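Local coordinates for probable cobalt-precorrin-6B C(15)-methyltransferase (decarboxylating) (PDB 1L3I), which probably catalyses the methylation of cobalt-precorrin-6B at C-15, followed by decarboxylation at C-12, giving cobalt-precorrin-7 in adenosylcobalamin biosynthesis, at residues Val36-Gly41 with Pro99-Ala104; Arg57-Asp62 with Asn83-Glu88; Glu93-Ile98 with Arg118-Lys123. One frame throughout, in Å; residues are numbered along the deposited sequence.

Contact 1 (Val36-Gly41 with Pro99-Ala104). With SAH (S-adenosyl-L-homocysteine), chain G.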
loop_
_atom_site.group_PDB
_atom_site.type_symbol
_atom_site.label_atom_id
_atom_site.label_comp_id
_atom_site.label_asym_id
_atom_site.label_seq_id
_atom_site.Cartn_x
_atom_site.Cartn_y
_atom_site.Cartn_z
ATOM N N VAL A 36 -11.025 29.580 -12.821
ATOM C CA VAL A 36 -10.637 30.387 -11.674
ATOM C C VAL A 36 -10.515 29.353 -10.558
ATOM O O VAL A 36 -11.473 28.636 -10.275
ATOM C CB VAL A 36 -11.723 31.425 -11.302
ATOM C CG1 VAL A 36 -11.324 32.181 -10.036
ATOM C CG2 VAL A 36 -11.945 32.388 -12.448
ATOM N N ALA A 37 -9.343 29.239 -9.954
ATOM C CA ALA A 37 -9.150 28.251 -8.919
ATOM C C ALA A 37 -8.747 28.856 -7.600
ATOM O O ALA A 37 -8.228 29.965 -7.552
ATOM C CB ALA A 37 -8.094 27.253 -9.372
ATOM N N VAL A 38 -9.011 28.125 -6.522
ATOM C CA VAL A 38 -8.609 28.558 -5.185
ATOM C C VAL A 38 -7.889 27.390 -4.521
ATOM O O VAL A 38 -8.329 26.245 -4.616
ATOM C CB VAL A 38 -9.803 29.037 -4.299
ATOM C CG1 VAL A 38 -10.779 27.916 -4.047
ATOM C CG2 VAL A 38 -9.291 29.573 -2.979
ATOM N N ASP A 39 -6.728 27.676 -3.940
ATOM C CA ASP A 39 -5.946 26.672 -3.239
ATOM C C ASP A 39 -5.975 27.053 -1.769
ATOM O O ASP A 39 -5.281 27.974 -1.338
ATOM C CB ASP A 39 -4.508 26.636 -3.774
ATOM C CG ASP A 39 -3.650 25.559 -3.112
ATOM O OD1 ASP A 39 -4.199 24.615 -2.518
ATOM O OD2 ASP A 39 -2.419 25.655 -3.174
ATOM N N VAL A 40 -6.845 26.388 -1.007
ATOM C CA VAL A 40 -6.985 26.646 0.417
ATOM C C VAL A 40 -5.862 25.942 1.172
ATOM O O VAL A 40 -5.813 24.700 1.215
ATOM C CB VAL A 40 -8.363 26.168 0.929
ATOM C CG1 VAL A 40 -8.516 26.440 2.407
ATOM C CG2 VAL A 40 -9.478 26.843 0.149
ATOM N N GLY A 41 -4.962 26.729 1.765
ATOM C CA GLY A 41 -3.843 26.163 2.491
ATOM C C GLY A 41 -2.772 25.831 1.484
ATOM O O GLY A 41 -2.437 24.676 1.282
ATOM N N PRO A 99 -13.936 35.893 -6.056
ATOM C CA PRO A 99 -15.098 35.661 -6.919
ATOM C C PRO A 99 -15.456 34.182 -6.948
ATOM O O PRO A 99 -14.870 33.380 -6.214
ATOM C CB PRO A 99 -14.613 36.158 -8.282
ATOM C CG PRO A 99 -13.144 35.984 -8.226
ATOM C CD PRO A 99 -12.811 36.438 -6.830
ATOM N N ASP A 100 -16.412 33.808 -7.792
ATOM C CA ASP A 100 -16.792 32.403 -7.887
ATOM C C ASP A 100 -15.663 31.579 -8.496
ATOM O O ASP A 100 -14.882 32.085 -9.311
ATOM C CB ASP A 100 -18.095 32.236 -8.683
ATOM C CG ASP A 100 -19.325 32.696 -7.906
ATOM O OD1 ASP A 100 -19.258 32.887 -6.664
ATOM O OD2 ASP A 100 -20.381 32.865 -8.553
ATOM N N ILE A 101 -15.611 30.305 -8.126
ATOM C CA ILE A 101 -14.551 29.413 -8.579
ATOM C C ILE A 101 -15.000 28.197 -9.374
ATOM O O ILE A 101 -16.087 27.667 -9.179
ATOM C CB ILE A 101 -13.746 28.891 -7.364
ATOM C CG1 ILE A 101 -14.723 28.228 -6.376
ATOM C CG2 ILE A 101 -12.966 30.039 -6.705
ATOM C CD1 ILE A 101 -14.096 27.643 -5.172
ATOM N N ASP A 102 -14.115 27.734 -10.239
ATOM C CA ASP A 102 -14.361 26.565 -11.063
ATOM C C ASP A 102 -13.694 25.366 -10.401
ATOM O O ASP A 102 -14.178 24.238 -10.516
ATOM C CB ASP A 102 -13.769 26.772 -12.446
ATOM C CG ASP A 102 -14.424 27.916 -13.189
ATOM O OD1 ASP A 102 -15.619 27.775 -13.539
ATOM O OD2 ASP A 102 -13.766 28.961 -13.403
ATOM N N ILE A 103 -12.577 25.626 -9.720
ATOM C CA ILE A 103 -11.811 24.593 -9.048
ATOM C C ILE A 103 -11.451 25.027 -7.630
ATOM O O ILE A 103 -11.021 26.157 -7.399
ATOM C CB ILE A 103 -10.495 24.299 -9.808
ATOM C CG1 ILE A 103 -10.785 23.818 -11.227
ATOM C CG2 ILE A 103 -9.653 23.276 -9.064
ATOM C CD1 ILE A 103 -9.566 23.843 -12.118
ATOM N N ALA A 104 -11.619 24.119 -6.681
ATOM C CA ALA A 104 -11.277 24.373 -5.294
ATOM C C ALA A 104 -10.507 23.169 -4.739
ATOM O O ALA A 104 -11.014 22.038 -4.723
ATOM C CB ALA A 104 -12.529 24.611 -4.470
HETATM N N SAH G . -0.413 21.408 -0.667
HETATM C CA SAH G . 0.706 22.255 -0.240
HETATM C CB SAH G . 1.021 22.068 1.268
HETATM C CG SAH G . -0.175 22.441 2.189
HETATM S SD SAH G . 0.097 22.292 3.959
HETATM C C SAH G . 1.925 21.920 -1.087
HETATM O O SAH G . 1.784 21.048 -1.963
HETATM O OXT SAH G . 2.989 22.540 -0.883
HETATM C "C5'" SAH G . -1.459 22.840 4.619
HETATM C "C4'" SAH G . -1.544 24.318 4.761
HETATM O "O4'" SAH G . -2.847 24.550 5.330
HETATM C "C3'" SAH G . -0.485 25.005 5.757
HETATM O "O3'" SAH G . 0.487 25.944 5.194
HETATM C "C2'" SAH G . -1.459 25.614 6.792
HETATM O "O2'" SAH G . -1.030 26.781 7.512
HETATM C "C1'" SAH G . -2.705 25.794 5.956
HETATM N N9 SAH G . -3.998 25.947 6.610
HETATM C C8 SAH G . -4.624 25.043 7.503
HETATM N N7 SAH G . -5.784 25.486 7.885
HETATM C C5 SAH G . -5.945 26.735 7.243
HETATM C C6 SAH G . -6.968 27.700 7.244
HETATM N N6 SAH G . -8.090 27.543 7.956
HETATM N N1 SAH G . -6.826 28.828 6.493
HETATM C C2 SAH G . -5.708 28.968 5.791
HETATM N N3 SAH G . -4.683 28.140 5.707
HETATM C C4 SAH G . -4.853 27.031 6.456
#

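Contact 2 (Arg57-Asp62 with Asn83-Glu88). With SAH (S-adenosyl-L-homocysteine), chain G.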
loop_
_atom_site.group_PDB
_atom_site.type_symbol
_atom_site.label_atom_id
_atom_site.label_comp_id
_atom_site.label_asym_id
_atom_site.label_seq_id
_atom_site.Cartn_x
_atom_site.Cartn_y
_atom_site.Cartn_z
ATOM N N ARG A 57 -6.835 32.411 -13.233
ATOM C CA ARG A 57 -6.499 33.071 -11.982
ATOM C C ARG A 57 -6.543 32.067 -10.828
ATOM O O ARG A 57 -7.455 31.233 -10.758
ATOM C CB ARG A 57 -7.478 34.238 -11.732
ATOM C CG ARG A 57 -7.402 34.917 -10.362
ATOM C CD ARG A 57 -6.089 35.669 -10.101
ATOM N NE ARG A 57 -5.921 36.868 -10.932
ATOM C CZ ARG A 57 -4.806 37.604 -11.008
ATOM N NH1 ARG A 57 -3.727 37.286 -10.299
ATOM N NH2 ARG A 57 -4.760 38.658 -11.805
ATOM N N VAL A 58 -5.539 32.124 -9.954
ATOM C CA VAL A 58 -5.471 31.236 -8.807
ATOM C C VAL A 58 -5.431 32.101 -7.566
ATOM O O VAL A 58 -4.748 33.119 -7.543
ATOM C CB VAL A 58 -4.174 30.356 -8.801
ATOM C CG1 VAL A 58 -4.197 29.385 -7.633
ATOM C CG2 VAL A 58 -4.022 29.587 -10.087
ATOM N N TYR A 59 -6.213 31.731 -6.558
ATOM C CA TYR A 59 -6.238 32.426 -5.274
ATOM C C TYR A 59 -5.626 31.462 -4.257
ATOM O O TYR A 59 -6.215 30.425 -3.952
ATOM C CB TYR A 59 -7.680 32.747 -4.879
ATOM C CG TYR A 59 -8.319 33.793 -5.737
ATOM C CD1 TYR A 59 -9.028 33.436 -6.883
ATOM C CD2 TYR A 59 -8.166 35.152 -5.449
ATOM C CE1 TYR A 59 -9.563 34.405 -7.725
ATOM C CE2 TYR A 59 -8.699 36.131 -6.277
ATOM C CZ TYR A 59 -9.390 35.753 -7.415
ATOM O OH TYR A 59 -9.900 36.719 -8.243
ATOM N N ALA A 60 -4.422 31.767 -3.774
ATOM C CA ALA A 60 -3.720 30.920 -2.806
ATOM C C ALA A 60 -3.841 31.501 -1.394
ATOM O O ALA A 60 -3.336 32.576 -1.104
ATOM C CB ALA A 60 -2.264 30.777 -3.201
ATOM N N ILE A 61 -4.473 30.745 -0.509
ATOM C CA ILE A 61 -4.714 31.184 0.857
ATOM C C ILE A 61 -3.912 30.383 1.880
ATOM O O ILE A 61 -3.707 29.174 1.699
ATOM C CB ILE A 61 -6.203 30.972 1.202
ATOM C CG1 ILE A 61 -7.098 31.703 0.211
ATOM C CG2 ILE A 61 -6.500 31.394 2.614
ATOM C CD1 ILE A 61 -8.556 31.290 0.301
ATOM N N ASP A 62 -3.491 31.049 2.959
ATOM C CA ASP A 62 -2.775 30.397 4.054
ATOM C C ASP A 62 -2.707 31.257 5.321
ATOM O O ASP A 62 -2.496 32.462 5.251
ATOM C CB ASP A 62 -1.369 29.978 3.636
ATOM C CG ASP A 62 -0.899 28.738 4.378
ATOM O OD1 ASP A 62 -0.762 28.805 5.619
ATOM O OD2 ASP A 62 -0.682 27.698 3.719
ATOM N N ASN A 83 -0.512 35.578 -12.204
ATOM C CA ASN A 83 -1.958 35.292 -12.215
ATOM C C ASN A 83 -2.392 34.668 -10.885
ATOM O O ASN A 83 -3.483 34.097 -10.775
ATOM C CB ASN A 83 -2.340 34.352 -13.371
ATOM C CG ASN A 83 -1.741 32.956 -13.227
ATOM O OD1 ASN A 83 -0.651 32.780 -12.676
ATOM N ND2 ASN A 83 -2.448 31.955 -13.748
ATOM N N VAL A 84 -1.525 34.784 -9.885
ATOM C CA VAL A 84 -1.773 34.240 -8.560
ATOM C C VAL A 84 -1.973 35.370 -7.544
ATOM O O VAL A 84 -1.146 36.273 -7.427
ATOM C CB VAL A 84 -0.595 33.323 -8.091
ATOM C CG1 VAL A 84 -0.816 32.866 -6.661
ATOM C CG2 VAL A 84 -0.458 32.117 -9.008
ATOM N N THR A 85 -3.083 35.312 -6.825
ATOM C CA THR A 85 -3.393 36.296 -5.804
ATOM C C THR A 85 -3.181 35.616 -4.462
ATOM O O THR A 85 -3.949 34.735 -4.081
ATOM C CB THR A 85 -4.850 36.769 -5.916
ATOM O OG1 THR A 85 -5.077 37.304 -7.226
ATOM C CG2 THR A 85 -5.153 37.832 -4.879
ATOM N N LEU A 86 -2.084 35.960 -3.798
ATOM C CA LEU A 86 -1.751 35.402 -2.487
ATOM C C LEU A 86 -2.567 36.103 -1.412
ATOM O O LEU A 86 -2.696 37.321 -1.424
ATOM C CB LEU A 86 -0.248 35.555 -2.215
ATOM C CG LEU A 86 0.629 34.648 -3.072
ATOM C CD1 LEU A 86 2.004 35.226 -3.186
ATOM C CD2 LEU A 86 0.671 33.259 -2.470
HETATM N N MSE A 87 -3.113 35.332 -0.484
HETATM C CA MSE A 87 -3.926 35.893 0.575
HETATM C C MSE A 87 -3.585 35.296 1.931
HETATM O O MSE A 87 -3.861 34.115 2.175
HETATM C CB MSE A 87 -5.402 35.641 0.287
HETATM C CG MSE A 87 -5.861 36.146 -1.056
HETATM SE SE MSE A 87 -7.755 35.867 -1.292
HETATM C CE MSE A 87 -7.696 34.084 -1.994
ATOM N N GLU A 88 -2.958 36.088 2.798
ATOM C CA GLU A 88 -2.629 35.594 4.121
ATOM C C GLU A 88 -3.865 35.753 4.977
ATOM O O GLU A 88 -4.539 36.780 4.912
ATOM C CB GLU A 88 -1.475 36.353 4.760
ATOM C CG GLU A 88 -1.065 35.733 6.085
ATOM C CD GLU A 88 -0.258 36.658 6.957
ATOM O OE1 GLU A 88 0.667 37.322 6.448
ATOM O OE2 GLU A 88 -0.537 36.709 8.177
HETATM N N SAH G . -0.413 21.408 -0.667
HETATM C CA SAH G . 0.706 22.255 -0.240
HETATM C CB SAH G . 1.021 22.068 1.268
HETATM C CG SAH G . -0.175 22.441 2.189
HETATM S SD SAH G . 0.097 22.292 3.959
HETATM C C SAH G . 1.925 21.920 -1.087
HETATM O O SAH G . 1.784 21.048 -1.963
HETATM O OXT SAH G . 2.989 22.540 -0.883
HETATM C "C5'" SAH G . -1.459 22.840 4.619
HETATM C "C4'" SAH G . -1.544 24.318 4.761
HETATM O "O4'" SAH G . -2.847 24.550 5.330
HETATM C "C3'" SAH G . -0.485 25.005 5.757
HETATM O "O3'" SAH G . 0.487 25.944 5.194
HETATM C "C2'" SAH G . -1.459 25.614 6.792
HETATM O "O2'" SAH G . -1.030 26.781 7.512
HETATM C "C1'" SAH G . -2.705 25.794 5.956
HETATM N N9 SAH G . -3.998 25.947 6.610
HETATM C C8 SAH G . -4.624 25.043 7.503
HETATM N N7 SAH G . -5.784 25.486 7.885
HETATM C C5 SAH G . -5.945 26.735 7.243
HETATM C C6 SAH G . -6.968 27.700 7.244
HETATM N N6 SAH G . -8.090 27.543 7.956
HETATM N N1 SAH G . -6.826 28.828 6.493
HETATM C C2 SAH G . -5.708 28.968 5.791
HETATM N N3 SAH G . -4.683 28.140 5.707
HETATM C C4 SAH G . -4.853 27.031 6.456
#

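Contact 3 (Glu93-Ile98 with Arg118-Lys123)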
loop_
_atom_site.group_PDB
_atom_site.type_symbol
_atom_site.label_atom_id
_atom_site.label_comp_id
_atom_site.label_asym_id
_atom_site.label_seq_id
_atom_site.Cartn_x
_atom_site.Cartn_y
_atom_site.Cartn_z
ATOM N N GLU A 93 -12.605 33.615 6.056
ATOM C CA GLU A 93 -12.573 35.065 5.868
ATOM C C GLU A 93 -12.122 35.388 4.452
ATOM O O GLU A 93 -12.765 36.183 3.756
ATOM C CB GLU A 93 -11.619 35.729 6.888
ATOM C CG GLU A 93 -10.968 37.089 6.471
ATOM C CD GLU A 93 -9.606 36.937 5.751
ATOM O OE1 GLU A 93 -8.722 36.209 6.278
ATOM O OE2 GLU A 93 -9.411 37.546 4.661
ATOM N N ALA A 94 -11.020 34.756 4.041
ATOM C CA ALA A 94 -10.405 34.956 2.729
ATOM C C ALA A 94 -11.290 34.494 1.583
ATOM O O ALA A 94 -11.389 35.175 0.557
ATOM C CB ALA A 94 -9.073 34.249 2.671
ATOM N N LEU A 95 -11.924 33.336 1.761
ATOM C CA LEU A 95 -12.800 32.753 0.738
ATOM C C LEU A 95 -13.970 33.661 0.379
ATOM O O LEU A 95 -14.410 33.675 -0.766
ATOM C CB LEU A 95 -13.335 31.386 1.184
ATOM C CG LEU A 95 -12.434 30.166 1.019
ATOM C CD1 LEU A 95 -13.035 29.028 1.813
ATOM C CD2 LEU A 95 -12.276 29.798 -0.458
ATOM N N CYS A 96 -14.453 34.426 1.352
ATOM C CA CYS A 96 -15.569 35.340 1.129
ATOM C C CYS A 96 -15.227 36.551 0.248
ATOM O O CYS A 96 -16.130 37.175 -0.315
ATOM C CB CYS A 96 -16.129 35.842 2.459
ATOM S SG CYS A 96 -17.061 34.655 3.414
ATOM N N LYS A 97 -13.936 36.871 0.126
ATOM C CA LYS A 97 -13.493 38.014 -0.671
ATOM C C LYS A 97 -13.217 37.719 -2.146
ATOM O O LYS A 97 -13.086 38.643 -2.958
ATOM C CB LYS A 97 -12.234 38.622 -0.069
ATOM C CG LYS A 97 -12.329 38.979 1.391
ATOM C CD LYS A 97 -11.020 39.611 1.838
ATOM C CE LYS A 97 -10.993 39.864 3.342
ATOM N NZ LYS A 97 -9.804 40.687 3.704
ATOM N N ILE A 98 -13.130 36.445 -2.501
ATOM C CA ILE A 98 -12.823 36.078 -3.875
ATOM C C ILE A 98 -14.080 35.840 -4.724
ATOM O O ILE A 98 -15.180 35.722 -4.202
ATOM C CB ILE A 98 -11.887 34.828 -3.918
ATOM C CG1 ILE A 98 -12.632 33.559 -3.524
ATOM C CG2 ILE A 98 -10.732 35.016 -2.962
ATOM C CD1 ILE A 98 -11.827 32.285 -3.744
ATOM N N ARG A 118 -18.640 24.404 3.122
ATOM C CA ARG A 118 -19.945 25.049 2.957
ATOM C C ARG A 118 -19.789 26.318 2.139
ATOM O O ARG A 118 -20.591 26.574 1.256
ATOM C CB ARG A 118 -20.547 25.429 4.300
ATOM C CG ARG A 118 -21.243 24.313 5.044
ATOM C CD ARG A 118 -21.855 24.888 6.296
ATOM N NE ARG A 118 -22.385 23.890 7.202
ATOM C CZ ARG A 118 -22.104 23.841 8.500
ATOM N NH1 ARG A 118 -21.276 24.735 9.048
ATOM N NH2 ARG A 118 -22.687 22.928 9.284
ATOM N N ILE A 119 -18.771 27.113 2.467
ATOM C CA ILE A 119 -18.472 28.356 1.746
ATOM C C ILE A 119 -18.075 28.048 0.305
ATOM O O ILE A 119 -18.542 28.711 -0.613
ATOM C CB ILE A 119 -17.330 29.180 2.433
ATOM C CG1 ILE A 119 -17.757 29.634 3.836
ATOM C CG2 ILE A 119 -16.899 30.355 1.563
ATOM C CD1 ILE A 119 -16.630 30.230 4.669
ATOM N N ILE A 120 -17.190 27.072 0.099
ATOM C CA ILE A 120 -16.778 26.727 -1.266
ATOM C C ILE A 120 -18.019 26.340 -2.074
ATOM O O ILE A 120 -18.120 26.670 -3.242
ATOM C CB ILE A 120 -15.719 25.568 -1.321
ATOM C CG1 ILE A 120 -14.344 26.060 -0.842
ATOM C CG2 ILE A 120 -15.598 25.031 -2.749
ATOM C CD1 ILE A 120 -13.281 24.980 -0.771
ATOM N N LYS A 121 -18.969 25.653 -1.449
ATOM C CA LYS A 121 -20.178 25.281 -2.174
ATOM C C LYS A 121 -20.852 26.573 -2.652
ATOM O O LYS A 121 -21.043 26.733 -3.846
ATOM C CB LYS A 121 -21.151 24.457 -1.328
ATOM C CG LYS A 121 -22.347 23.996 -2.126
ATOM C CD LYS A 121 -23.447 23.470 -1.238
ATOM C CE LYS A 121 -24.700 23.163 -2.075
ATOM N NZ LYS A 121 -25.785 22.522 -1.248
ATOM N N ASP A 122 -21.080 27.530 -1.737
ATOM C CA ASP A 122 -21.727 28.839 -2.030
ATOM C C ASP A 122 -21.112 29.668 -3.178
ATOM O O ASP A 122 -21.750 30.607 -3.672
ATOM C CB ASP A 122 -21.740 29.775 -0.798
ATOM C CG ASP A 122 -22.689 29.326 0.322
ATOM O OD1 ASP A 122 -23.138 28.173 0.413
ATOM O OD2 ASP A 122 -22.947 30.164 1.195
ATOM N N LYS A 123 -19.880 29.343 -3.575
ATOM C CA LYS A 123 -19.208 30.085 -4.639
ATOM C C LYS A 123 -18.787 29.233 -5.817
ATOM O O LYS A 123 -18.050 29.717 -6.686
ATOM C CB LYS A 123 -17.934 30.727 -4.094
ATOM C CG LYS A 123 -17.999 31.200 -2.659
ATOM C CD LYS A 123 -16.950 32.273 -2.425
ATOM C CE LYS A 123 -17.198 33.471 -3.333
ATOM N NZ LYS A 123 -16.786 34.687 -2.609
#

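Contact 1 (Val36-Gly41 with Pro99-Ala104)
Val36 O is gripped by two consecutive backbone amides. Asp102 N approaches in the plane of the carbonyl, at 2.8 Å from Val36 O. Ile103 N makes a longer bond to Val36 O, 3.3 Å, tilted from that plane. Asp102 also holds the other side of the same residue: Val36 N donates to Asp102 OD2, 2.9 Å away, which accepts on its anti lone pair. Chi1 of -64° sets Asp102 CG beside its own backbone N, and chi2 of -68° then turns OD2 to Val36 N. An alanine here would probably leave Val36 N without this acceptor, while the amide of the new residue could still bond Val36 O. Asp102 OD2 also has a long, weak ion pair with Lys125 NZ.

Beyond this corner the chains run as parallel strands, with Ala37 beside Ile103 and Val38 beside Ala104. Val38 N bonds Ile103 O at 2.9 Å. These are neighbouring strands in the middle of the Rossmann-like methyltransferase sheet. Val38 CG1 takes the crowded position between N and carbonyl carbon (chi1 63°). There it touches Ile101 CD1 at 3.5 Å and Ala104 CB at 3.8 Å. On the other face Ala37 CB meets Ile103 CB at 3.8 Å. Gly41 follows strand 36-40 and opens the cofactor-binding run Gly41 to Gly45. Gly41 O lies 3.3 Å from CG of S-adenosylhomocysteine.

Contact 2 (Arg57-Asp62 with Asn83-Glu88)
Arg57-Asp62 and Asn83-Glu88 pair in parallel through five backbone hydrogen bonds. Val58 N reaches Asn83 O, Thr85 N reaches Val58 O, Ala60 N reaches Thr85 O, Met87 N reaches Ala60 O and Asp62 N reaches Met87 O. The strand directions differ by 17°.

Apolar contacts lie on both faces. Val58 CB meets Val84 CG2 at 4.1 Å, and Ala60 CB meets Leu86 CD2 at 3.9 Å. On the other face Tyr59 and Thr85 lie side by side, with Tyr59 CD2 3.7 Å from Thr85 CB. Selenomethionine Met87 is bent at chi3 and its end lies by Tyr59 and Ile61, though the modelled CE is doubtful.

Arg57 folds back over the start of the pair. Its chain bends at chi2 (66°) and chi3 (69°). Asn83 CA lies over one face of the guanidinium and Val84 C at its edge, in plane.

At the far end, Asp62 OD1 accepts a hydrogen bond from ribose O2' of S-adenosylhomocysteine at 2.8 Å, and Asp62 OD2 accepts one from O3' at 2.6 Å. Gly43 N and Asn64 N also bond this carboxylate. An acidic residue ending the second strand and holding both ribose hydroxyls is characteristic of Rossmann-fold methyltransferases; here that strand, 57-62, is joined to strand 84-88 by a beta-alpha-beta crossover through helix 65-77.

Contact 3 (Glu93-Ile98 with Arg118-Lys123)
The flat peptide carbonyl of Leu95 receives Lys123 NZ. The ammonium nitrogen lies in the plane of this carbonyl, on a lone pair, with Lys123 NZ 3.2 Å from Leu95 O and a C=O...N angle of 145°. Lys123 CD also lies close to Leu95 O, at 3.3 Å.

Lys123 NZ is also bonded to Ile98 O. The modelled distance of 2.5 Å is very short, so its exact value is doubtful. Cys96 O is near NZ as well, but the angle is too poor for a hydrogen bond. The side chain of Lys123 is bent near its end. Chi3 of 61° turns CE out of the extended path, and CE then carries NZ in among the backbone carbonyls. The positive ammonium would probably be favoured there, because the carbonyl oxygens of Leu95 and Ile98 carry partial negative charge. The side chain of Lys123 also packs against Asp100, in the loop that follows Ile98.

The rest of the contact is apolar. Leu95 CB touches Ile119 CG2 at 3.7 Å. Leu95 CD1 touches the same methyl at 4.1 Å and Ile120 CG1 at 4.2 Å. The CG2 branch of Ile119, anti to its backbone N, is the one that meets Leu95. The Leu95 side chain crosses both isoleucines at a slant.

The contact joins the end region of helix 91-95 to that of helix 113-122, on one face of the central sheet. Leu95 rests on Val38 and Val40 of strand 36-40 and on Ile61 of strand 57-62. Ile98 also lies against Val38. Ile120 rests on Ile101, Ala104 and Val106 of strand 101-106.

In the fold
Contacts 1 and 2 belong to one sheet, joined where strands 36-40 and 57-62 lie side by side, with Asp39 N bonded to Tyr59 O. Contact 1 is buried in the middle of the sheet. Contact 2 reaches strand 84-88, outermost in this chain's sheet, and is only partly buried. Both rely on parallel backbone bonding, and both run up to S-adenosylhomocysteine, which contact 1 meets with a glycine and contact 2 with a carboxylate. Contact 3 is helix packing, also partly buried, with a lysine bonded to backbone carbonyls in place of strand pairing. It is tied to contact 1 by Lys123 O, bonded to Ile101 N, and reaches contact 2 through Ile98 on Tyr59.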